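Local coordinates for possible periplasmic protein (Campylobacter jejuni, PDB 3RGC) that is a SurA-like periplasmic chaperone that probably assists protein folding and may have peptidyl-prolyl cis-trans isomerase activity, at residues Lys63-Asn68 and Asn73-Asn78. Residues are numbered along the deposited sequence; the frame is centred on the assembly and turned at random.
Sequences KMLAQN and NAFKAN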
loop_
_atom_site.group_PDB
_atom_site.type_symbol
_atom_site.label_atom_id
_atom_site.label_comp_id
_atom_site.label_asym_id
_atom_site.label_seq_id
_atom_site.Cartn_x
_atom_site.Cartn_y
_atom_site.Cartn_z
ATOM N N LYS B 63 -15.939 13.006 -11.602
ATOM C CA LYS B 63 -15.210 12.397 -10.502
ATOM C C LYS B 63 -15.043 10.894 -10.692
ATOM O O LYS B 63 -14.018 10.333 -10.305
ATOM C CB LYS B 63 -15.932 12.648 -9.189
ATOM C CG LYS B 63 -15.815 14.057 -8.640
ATOM C CD LYS B 63 -16.648 14.117 -7.352
ATOM C CE LYS B 63 -16.587 15.459 -6.644
ATOM N NZ LYS B 63 -17.376 15.391 -5.371
ATOM N N MET B 64 -16.049 10.241 -11.272
ATOM C CA MET B 64 -15.943 8.816 -11.588
ATOM C C MET B 64 -14.925 8.583 -12.717
ATOM O O MET B 64 -14.117 7.653 -12.644
ATOM C CB MET B 64 -17.319 8.230 -11.926
ATOM C CG MET B 64 -17.327 6.759 -12.351
ATOM S SD MET B 64 -17.903 6.540 -14.051
ATOM C CE MET B 64 -16.352 6.607 -14.917
ATOM N N LEU B 65 -14.953 9.442 -13.739
ATOM C CA LEU B 65 -13.929 9.432 -14.800
ATOM C C LEU B 65 -12.504 9.515 -14.240
ATOM O O LEU B 65 -11.665 8.669 -14.553
ATOM C CB LEU B 65 -14.140 10.571 -15.809
ATOM C CG LEU B 65 -15.463 10.636 -16.604
ATOM C CD1 LEU B 65 -15.444 11.760 -17.646
ATOM C CD2 LEU B 65 -15.833 9.308 -17.260
ATOM N N ALA B 66 -12.219 10.530 -13.424
ATOM C CA ALA B 66 -10.876 10.674 -12.847
ATOM C C ALA B 66 -10.460 9.449 -12.016
ATOM O O ALA B 66 -9.352 8.930 -12.165
ATOM C CB ALA B 66 -10.780 11.936 -12.008
ATOM N N GLN B 67 -11.354 8.992 -11.145
ATOM C CA GLN B 67 -11.087 7.818 -10.322
ATOM C C GLN B 67 -10.755 6.589 -11.170
ATOM O O GLN B 67 -10.091 5.666 -10.696
ATOM C CB GLN B 67 -12.269 7.534 -9.378
ATOM C CG GLN B 67 -12.429 8.578 -8.264
ATOM C CD GLN B 67 -13.837 8.631 -7.670
ATOM O OE1 GLN B 67 -14.719 7.854 -8.048
ATOM N NE2 GLN B 67 -14.049 9.557 -6.736
ATOM N N ASN B 68 -11.209 6.589 -12.422
ATOM C CA ASN B 68 -11.008 5.450 -13.315
ATOM C C ASN B 68 -9.987 5.768 -14.386
ATOM O O ASN B 68 -9.819 5.002 -15.338
ATOM C CB ASN B 68 -12.322 5.025 -13.982
ATOM C CG ASN B 68 -13.398 4.660 -12.980
ATOM O OD1 ASN B 68 -13.127 4.495 -11.792
ATOM N ND2 ASN B 68 -14.627 4.525 -13.456
ATOM N N ASN B 73 -14.875 11.515 -23.454
ATOM C CA ASN B 73 -14.854 10.982 -24.814
ATOM C C ASN B 73 -14.507 9.493 -24.859
ATOM O O ASN B 73 -15.145 8.714 -25.568
ATOM C CB ASN B 73 -13.890 11.780 -25.691
ATOM C CG ASN B 73 -14.394 13.170 -25.986
ATOM O OD1 ASN B 73 -15.393 13.609 -25.421
ATOM N ND2 ASN B 73 -13.702 13.878 -26.875
ATOM N N ALA B 74 -13.491 9.105 -24.098
ATOM C CA ALA B 74 -13.079 7.708 -24.030
ATOM C C ALA B 74 -14.181 6.866 -23.391
ATOM O O ALA B 74 -14.515 5.783 -23.875
ATOM C CB ALA B 74 -11.775 7.573 -23.252
ATOM N N PHE B 75 -14.752 7.370 -22.303
ATOM C CA PHE B 75 -15.856 6.672 -21.672
ATOM C C PHE B 75 -17.038 6.534 -22.638
ATOM O O PHE B 75 -17.733 5.508 -22.640
ATOM C CB PHE B 75 -16.290 7.355 -20.368
ATOM C CG PHE B 75 -17.487 6.713 -19.735
ATOM C CD1 PHE B 75 -17.343 5.613 -18.912
ATOM C CD2 PHE B 75 -18.759 7.183 -20.002
ATOM C CE1 PHE B 75 -18.445 5.008 -18.346
ATOM C CE2 PHE B 75 -19.867 6.583 -19.445
ATOM C CZ PHE B 75 -19.711 5.490 -18.618
ATOM N N LYS B 76 -17.251 7.554 -23.471
ATOM C CA LYS B 76 -18.359 7.539 -24.425
ATOM C C LYS B 76 -18.109 6.559 -25.571
ATOM O O LYS B 76 -19.052 5.992 -26.134
ATOM C CB LYS B 76 -18.625 8.939 -24.979
ATOM C CG LYS B 76 -19.611 9.766 -24.163
ATOM C CD LYS B 76 -19.630 11.190 -24.672
ATOM C CE LYS B 76 -20.743 11.992 -24.044
ATOM N NZ LYS B 76 -20.683 13.420 -24.455
ATOM N N ALA B 77 -16.841 6.357 -25.916
ATOM C CA ALA B 77 -16.507 5.417 -26.980
ATOM C C ALA B 77 -16.699 3.993 -26.468
ATOM O O ALA B 77 -17.351 3.172 -27.113
ATOM C CB ALA B 77 -15.085 5.645 -27.476
ATOM N N ASN B 78 -16.154 3.712 -25.289
ATOM C CA ASN B 78 -16.362 2.425 -24.650
ATOM C C ASN B 78 -17.835 2.040 -24.598
ATOM O O ASN B 78 -18.195 0.902 -24.896
ATOM C CB ASN B 78 -15.766 2.414 -23.238
ATOM C CG ASN B 78 -16.249 1.234 -22.408
ATOM O OD1 ASN B 78 -15.829 0.097 -22.625
ATOM N ND2 ASN B 78 -17.134 1.500 -21.450
#
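Leu65 and Met64, neighbours near the C-terminal end of helix 54-67, both reach across to Phe75 in the first turn of helix 72-81. The aliphatic part of the contact is the work of one branch of the leucine: Leu65 CD2 lies 3.7 Å from Phe75 CB and 3.9 Å from Phe75 CG, at the root of the aromatic side chain. Although the CB of Leu65 does not head straight for the other helix, CG stands anti to the carbonyl carbon, with CD1 extended from CA and CD2 branching off toward Phe75 CB. The two side chains cross at about a right angle. A leucine suits this buried position because its branched end offers a compact apolar methyl to the root of the phenylalanine.

Both helices belong to the SurA N-terminal region of the chaperone, and the short link between them turns the chain so that helix 72-81 packs beside the end of helix 54-67. The approach is slight, with 115 Å² buried in all and Leu65 CA 7.7 Å from Phe75 CA, and it rests on apolar side chains.

The second kind of interaction is a Met-aromatic contact. Met64 SD sits 5.2 Å from the centroid of the Phe75 ring, 33° off the ring normal, an oblique approach, and Met64 CE comes within 4.2 Å of Phe75 CD1. The flexible, polarisable thioether of methionine can fit against such a tilted ring. Phe75 holds its CG anti to the backbone N (chi1 176°), which swings the ring across the gap to the side where Met64 hangs, leaving its CB and CG to Leu65 and the CD1 side of the ring to Met64 CE. The same ring also meets that of Phe89 in helix 86-107, their planes about 55° apart.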